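Local coordinates for putative branched-chain amino acid ABC transporter (Rhodospirillum rubrum ATCC 11170, PDB 3HUT), which probably binds branched-chain or related amino acids as the extracytoplasmic solute-binding component of an ABC transporter, at residues P102-H106 and P107-K111; S304-D307 and A308-T312. All blocks are in the same frame, centred on the assembly; numbering follows the deposited sequence.

Overall arrangement
The chain meets contact 1 first: residues 102-111 leave strand 99-101 and turn back toward strand 116-118, so contact 1 is a local turn within the connection between two neighbouring parallel strands of the five-stranded sheet. Contact 2 follows nearly two hundred residues later, at residues 304-312 on helix 302-310. Each contact is local and the two lie in series, neither nested nor crossed. The centres of contact 1 and contact 2 are about 17 Å apart; the nearest atoms of contact 1 and contact 2 are about 9 Å apart, without touching. Strand 116-118 links them indirectly, since Tyr109 packs on Gln116 and Arg118, whereas Arg306, Leu309 and Ala310 pack on Phe117. Helix 277-296 also touches side chains of both.

Contact 1: residues P102-H106 and P107-K111; sequences PTAAH and PDYIK
His106 sets its imidazole beside the turn that follows it, edge toward Asp108 N. With CG anti to the backbone N (chi1 -170°), the ring lies beside its own carbonyl carbon, where ND1 accepts a hydrogen bond from Asp108 N, 2.8 Å away and in the ring plane. Pro107 CD covers one face in a CH-pi contact, 3.7 Å from the His106 ring centroid and offset toward the rim. The Asp108 carboxylate runs alongside, its OD2 3.2 Å from His106 CE1, with the two planes 55° apart. Tyr109 N reaches His106 O at 3.0 Å, from above the carbonyl plane, closing a type I beta-turn with Pro107 and Asp108 at its corners. The Tyr109 side chain, with CG likewise opposite its own N (chi1 163°), turns a ring face to Ala104, whose CB stands 3.9 Å from the centroid. Replacing His106 by alanine removes the imidazole and would probably leave Asp108 N without this acceptor and Pro107 CD without a ring to pack on. In this loop after strand 99-101, Arg118 of strand 116-118 donates hydrogen bonds from NE to Ala104 O and NH2 to His106 O, Tyr109 OH reaches Phe117 O, and Ser85 and Met86 of helix 82-95 pack against Tyr109.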
ATOM      1  N   PRO A 102      -0.247  -8.780   3.398  1.00  6.75           N
ATOM      2  CA  PRO A 102      -0.647  -7.869   2.329  1.00  7.66           C
ATOM      3  C   PRO A 102      -0.591  -6.395   2.714  1.00  8.67           C
ATOM      4  O   PRO A 102      -0.383  -5.534   1.861  1.00  9.04           O
ATOM      5  CB  PRO A 102      -2.063  -8.339   1.987  1.00 10.31           C
ATOM      6  CG  PRO A 102      -2.562  -8.908   3.280  1.00 10.11           C
ATOM      7  CD  PRO A 102      -1.366  -9.640   3.827  1.00  7.34           C
ATOM      8  N   THR A 103      -0.721  -6.106   4.004  1.00  7.58           N
ATOM      9  CA  THR A 103      -0.763  -4.717   4.448  1.00  9.00           C
ATOM     10  C   THR A 103       0.141  -4.258   5.604  1.00  9.91           C
ATOM     11  O   THR A 103       0.101  -3.091   5.977  1.00  9.85           O
ATOM     12  CB  THR A 103      -2.207  -4.356   4.796  1.00  8.15           C
ATOM     13  OG1 THR A 103      -2.720  -5.316   5.725  1.00  8.87           O
ATOM     14  CG2 THR A 103      -3.075  -4.377   3.550  1.00 12.02           C
ATOM     15  N   ALA A 104       0.948  -5.147   6.179  1.00 10.25           N
ATOM     16  CA  ALA A 104       1.837  -4.727   7.267  1.00 10.08           C
ATOM     17  C   ALA A 104       2.883  -3.766   6.685  1.00  9.48           C
ATOM     18  O   ALA A 104       3.880  -4.196   6.116  1.00  9.92           O
ATOM     19  CB  ALA A 104       2.505  -5.934   7.910  1.00 10.88           C
ATOM     20  N   ALA A 105       2.648  -2.464   6.851  1.00 10.31           N
ATOM     21  CA  ALA A 105       3.527  -1.432   6.302  1.00 10.28           C
ATOM     22  C   ALA A 105       4.574  -0.825   7.225  1.00 11.78           C
ATOM     23  O   ALA A 105       5.400  -0.023   6.789  1.00 12.03           O
ATOM     24  CB  ALA A 105       2.672  -0.310   5.698  1.00 12.04           C
ATOM     25  N   HIS A 106       4.555  -1.191   8.497  1.00 11.25           N
ATOM     26  CA  HIS A 106       5.522  -0.628   9.436  1.00 12.07           C
ATOM     27  C   HIS A 106       6.962  -1.010   9.089  1.00 11.47           C
ATOM     28  O   HIS A 106       7.261  -2.171   8.830  1.00 11.13           O
ATOM     29  CB  HIS A 106       5.199  -1.077  10.860  1.00 12.66           C
ATOM     30  CG  HIS A 106       5.991  -0.360  11.906  1.00 15.01           C
ATOM     31  ND1 HIS A 106       7.346  -0.555  12.077  1.00 14.01           N
ATOM     32  CD2 HIS A 106       5.631   0.592  12.800  1.00 16.02           C
ATOM     33  CE1 HIS A 106       7.786   0.247  13.029  1.00 15.98           C
ATOM     34  NE2 HIS A 106       6.767   0.954  13.485  1.00 19.01           N
ATOM     35  N   PRO A 107       7.873  -0.028   9.073  1.00 12.55           N
ATOM     36  CA  PRO A 107       9.278  -0.291   8.750  1.00 14.26           C
ATOM     37  C   PRO A 107       9.877  -1.506   9.460  1.00 14.04           C
ATOM     38  O   PRO A 107      10.569  -2.306   8.841  1.00 15.58           O
ATOM     39  CB  PRO A 107       9.966   1.004   9.163  1.00 14.64           C
ATOM     40  CG  PRO A 107       8.936   2.038   8.821  1.00 14.70           C
ATOM     41  CD  PRO A 107       7.656   1.403   9.351  1.00 13.73           C
ATOM     42  N   ASP A 108       9.600  -1.642  10.753  1.00 14.12           N
ATOM     43  CA  ASP A 108      10.150  -2.741  11.552  1.00 14.38           C
ATOM     44  C   ASP A 108       9.681  -4.151  11.221  1.00 13.03           C
ATOM     45  O   ASP A 108      10.360  -5.121  11.552  1.00 11.48           O
ATOM     46  CB  ASP A 108       9.908  -2.490  13.043  1.00 17.24           C
ATOM     47  CG  ASP A 108      10.626  -1.256  13.548  1.00 20.22           C
ATOM     48  OD1 ASP A 108      11.503  -0.735  12.827  1.00 22.63           O
ATOM     49  OD2 ASP A 108      10.320  -0.812  14.671  1.00 25.25           O
ATOM     50  N   TYR A 109       8.526  -4.279  10.579  1.00  9.65           N
ATOM     51  CA  TYR A 109       8.023  -5.601  10.240  1.00  8.53           C
ATOM     52  C   TYR A 109       8.974  -6.384   9.328  1.00  9.03           C
ATOM     53  O   TYR A 109       9.220  -7.577   9.543  1.00  8.77           O
ATOM     54  CB  TYR A 109       6.656  -5.481   9.568  1.00  9.08           C
ATOM     55  CG  TYR A 109       6.246  -6.734   8.838  1.00  9.00           C
ATOM     56  CD1 TYR A 109       5.770  -7.848   9.530  1.00  8.36           C
ATOM     57  CD2 TYR A 109       6.367  -6.818   7.454  1.00  7.99           C
ATOM     58  CE1 TYR A 109       5.422  -9.021   8.850  1.00  8.51           C
ATOM     59  CE2 TYR A 109       6.028  -7.981   6.770  1.00  8.76           C
ATOM     60  CZ  TYR A 109       5.558  -9.077   7.472  1.00  8.53           C
ATOM     61  OH  TYR A 109       5.241 -10.226   6.786  1.00  8.63           O
ATOM     62  N   ILE A 110       9.509  -5.714   8.314  1.00  9.16           N
ATOM     63  CA  ILE A 110      10.417  -6.358   7.367  1.00  9.85           C
ATOM     64  C   ILE A 110      11.757  -6.741   8.019  1.00 10.67           C
ATOM     65  O   ILE A 110      12.464  -7.625   7.530  1.00 11.43           O
ATOM     66  CB  ILE A 110      10.681  -5.429   6.140  1.00 10.15           C
ATOM     67  CG1 ILE A 110      11.108  -6.254   4.925  1.00  9.81           C
ATOM     68  CG2 ILE A 110      11.747  -4.397   6.474  1.00  9.93           C
ATOM     69  CD1 ILE A 110       9.961  -7.007   4.268  1.00  9.72           C
ATOM     70  N   LYS A 111      12.088  -6.094   9.135  1.00 10.01           N
ATOM     71  CA  LYS A 111      13.346  -6.354   9.836  1.00 11.31           C
ATOM     72  C   LYS A 111      13.331  -7.539  10.804  1.00  9.99           C
ATOM     73  O   LYS A 111      14.373  -7.923  11.333  1.00  9.95           O
ATOM     74  CB  LYS A 111      13.785  -5.101  10.602  1.00 13.03           C
ATOM     75  CG  LYS A 111      14.232  -3.933   9.725  1.00 17.04           C
ATOM     76  CD  LYS A 111      14.642  -2.742  10.594  1.00 20.49           C
ATOM     77  CE  LYS A 111      15.244  -1.609   9.774  1.00 24.63           C
ATOM     78  NZ  LYS A 111      14.266  -0.959   8.858  1.00 26.48           N
TER

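Contact 2: residues S304-D307 and A308-T312; sequences SLRD and ALAAT
Ser304 O accepts a hydrogen bond from Ala308 N, 3.0 Å away, and the same i to i+4 step recurs from Leu305 O to Leu309 N (2.9 Å) and from Arg306 O to Ala310 N (3.1 Å). The three bonds are nearly straight, with N-H...O angles all near 160°, as expected of a regular alpha-helix. The next bond, Ala311 N to Asp307 O, is weak, its angle down to 125°. Beyond it, Leu309 O accepts both the backbone N and the side-chain OG1 of Thr312, the hydroxyl bond measuring 2.7 Å from OG1 to O. Two donors from Thr312 therefore grip the one carbonyl of Leu309.

Among the side chains, Leu305 and Leu309 lie one turn apart and meet through CD1 of the first and CG of the second, 4.3 Å away. Both are buried and rest on Pro98; Leu305 also packs on Ala292 and Val293 of helix 277-296, and Leu309 on Phe117. On another side of the helix, Arg306 starts with CG anti to its backbone N (chi1 -167°) but bends at chi2 and chi3. This brings NH2 within 2.7 Å of Asp307 OD1 in a salt bridge, meeting the oxygen on its anti side, while NH1 hydrogen-bonds Pro114 O and lies obliquely near the Ala310 methyl. The guanidinium is thus held at two of its nitrogens.

The pattern is consistent with an amphipathic helix: the buried leucines at i and i+4 face the protein, and Asp307 of the ion pair is exposed. Helix 302-310 packs in this way beside strand 116-118, at one edge of the five-stranded parallel sheet as it stands in this chain, within an alpha/beta periplasmic-binding-protein fold.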
ATOM      1  N   SER A 304      12.341 -23.386   0.141  1.00  9.54           N
ATOM      2  CA  SER A 304      12.377 -23.053  -1.276  1.00  9.15           C
ATOM      3  C   SER A 304      11.345 -21.977  -1.596  1.00  8.89           C
ATOM      4  O   SER A 304      11.553 -21.159  -2.494  1.00  7.16           O
ATOM      5  CB  SER A 304      12.132 -24.295  -2.140  1.00  8.28           C
ATOM      6  OG  SER A 304      10.772 -24.689  -2.122  1.00 10.82           O
ATOM      7  N   LEU A 305      10.236 -21.977  -0.859  1.00  7.27           N
ATOM      8  CA  LEU A 305       9.203 -20.976  -1.078  1.00  8.49           C
ATOM      9  C   LEU A 305       9.697 -19.611  -0.607  1.00  8.05           C
ATOM     10  O   LEU A 305       9.360 -18.588  -1.199  1.00 10.68           O
ATOM     11  CB  LEU A 305       7.911 -21.356  -0.343  1.00  8.08           C
ATOM     12  CG  LEU A 305       6.742 -20.365  -0.470  1.00  9.10           C
ATOM     13  CD1 LEU A 305       6.508 -19.997  -1.933  1.00  6.34           C
ATOM     14  CD2 LEU A 305       5.480 -20.989   0.131  1.00  7.70           C
ATOM     15  N   ARG A 306      10.502 -19.588   0.452  1.00  7.86           N
ATOM     16  CA  ARG A 306      11.036 -18.317   0.949  1.00  7.19           C
ATOM     17  C   ARG A 306      11.944 -17.703  -0.123  1.00  6.54           C
ATOM     18  O   ARG A 306      11.904 -16.495  -0.359  1.00  4.60           O
ATOM     19  CB  ARG A 306      11.837 -18.519   2.238  1.00  6.80           C
ATOM     20  CG  ARG A 306      12.141 -17.209   2.980  1.00  4.56           C
ATOM     21  CD  ARG A 306      13.571 -17.184   3.487  1.00  7.86           C
ATOM     22  NE  ARG A 306      14.531 -17.232   2.381  1.00  7.37           N
ATOM     23  CZ  ARG A 306      15.032 -16.164   1.763  1.00  8.51           C
ATOM     24  NH1 ARG A 306      14.677 -14.938   2.137  1.00  6.21           N
ATOM     25  NH2 ARG A 306      15.888 -16.322   0.759  1.00  4.59           N
ATOM     26  N   ASP A 307      12.765 -18.537  -0.765  1.00  6.30           N
ATOM     27  CA  ASP A 307      13.659 -18.054  -1.818  1.00  6.76           C
ATOM     28  C   ASP A 307      12.864 -17.527  -3.006  1.00  6.97           C
ATOM     29  O   ASP A 307      13.164 -16.454  -3.532  1.00  6.91           O
ATOM     30  CB  ASP A 307      14.602 -19.164  -2.310  1.00  6.31           C
ATOM     31  CG  ASP A 307      15.718 -19.464  -1.329  1.00  8.66           C
ATOM     32  OD1 ASP A 307      16.227 -18.516  -0.689  1.00  8.98           O
ATOM     33  OD2 ASP A 307      16.101 -20.647  -1.212  1.00  9.51           O
ATOM     34  N   ALA A 308      11.852 -18.282  -3.431  1.00  6.09           N
ATOM     35  CA  ALA A 308      11.026 -17.876  -4.568  1.00  6.47           C
ATOM     36  C   ALA A 308      10.290 -16.566  -4.292  1.00  8.68           C
ATOM     37  O   ALA A 308      10.181 -15.710  -5.175  1.00  8.72           O
ATOM     38  CB  ALA A 308      10.026 -18.975  -4.916  1.00  7.59           C
ATOM     39  N   LEU A 309       9.773 -16.415  -3.074  1.00  7.28           N
ATOM     40  CA  LEU A 309       9.066 -15.189  -2.702  1.00  8.26           C
ATOM     41  C   LEU A 309      10.024 -14.013  -2.810  1.00  8.06           C
ATOM     42  O   LEU A 309       9.686 -12.970  -3.366  1.00  7.75           O
ATOM     43  CB  LEU A 309       8.549 -15.276  -1.264  1.00  7.68           C
ATOM     44  CG  LEU A 309       7.145 -15.833  -1.044  1.00 12.66           C
ATOM     45  CD1 LEU A 309       6.927 -16.065   0.445  1.00 11.13           C
ATOM     46  CD2 LEU A 309       6.108 -14.849  -1.596  1.00  9.43           C
ATOM     47  N   ALA A 310      11.225 -14.199  -2.272  1.00  7.27           N
ATOM     48  CA  ALA A 310      12.260 -13.172  -2.300  1.00  7.24           C
ATOM     49  C   ALA A 310      12.661 -12.812  -3.731  1.00  7.03           C
ATOM     50  O   ALA A 310      13.175 -11.720  -3.976  1.00  7.31           O
ATOM     51  CB  ALA A 310      13.479 -13.647  -1.526  1.00  7.80           C
ATOM     52  N   ALA A 311      12.423 -13.733  -4.667  1.00  6.09           N
ATOM     53  CA  ALA A 311      12.767 -13.513  -6.076  1.00  6.66           C
ATOM     54  C   ALA A 311      11.792 -12.581  -6.809  1.00  7.09           C
ATOM     55  O   ALA A 311      12.058 -12.158  -7.938  1.00  8.65           O
ATOM     56  CB  ALA A 311      12.851 -14.850  -6.799  1.00  5.76           C
ATOM     57  N   THR A 312      10.666 -12.275  -6.176  1.00  6.77           N
ATOM     58  CA  THR A 312       9.665 -11.385  -6.770  1.00  7.06           C
ATOM     59  C   THR A 312      10.377 -10.115  -7.221  1.00  6.93           C
ATOM     60  O   THR A 312      10.934  -9.382  -6.406  1.00  5.60           O
ATOM     61  CB  THR A 312       8.567 -11.022  -5.751  1.00  7.24           C
ATOM     62  OG1 THR A 312       7.971 -12.224  -5.250  1.00  7.10           O
ATOM     63  CG2 THR A 312       7.489 -10.169  -6.410  1.00  9.26           C
TER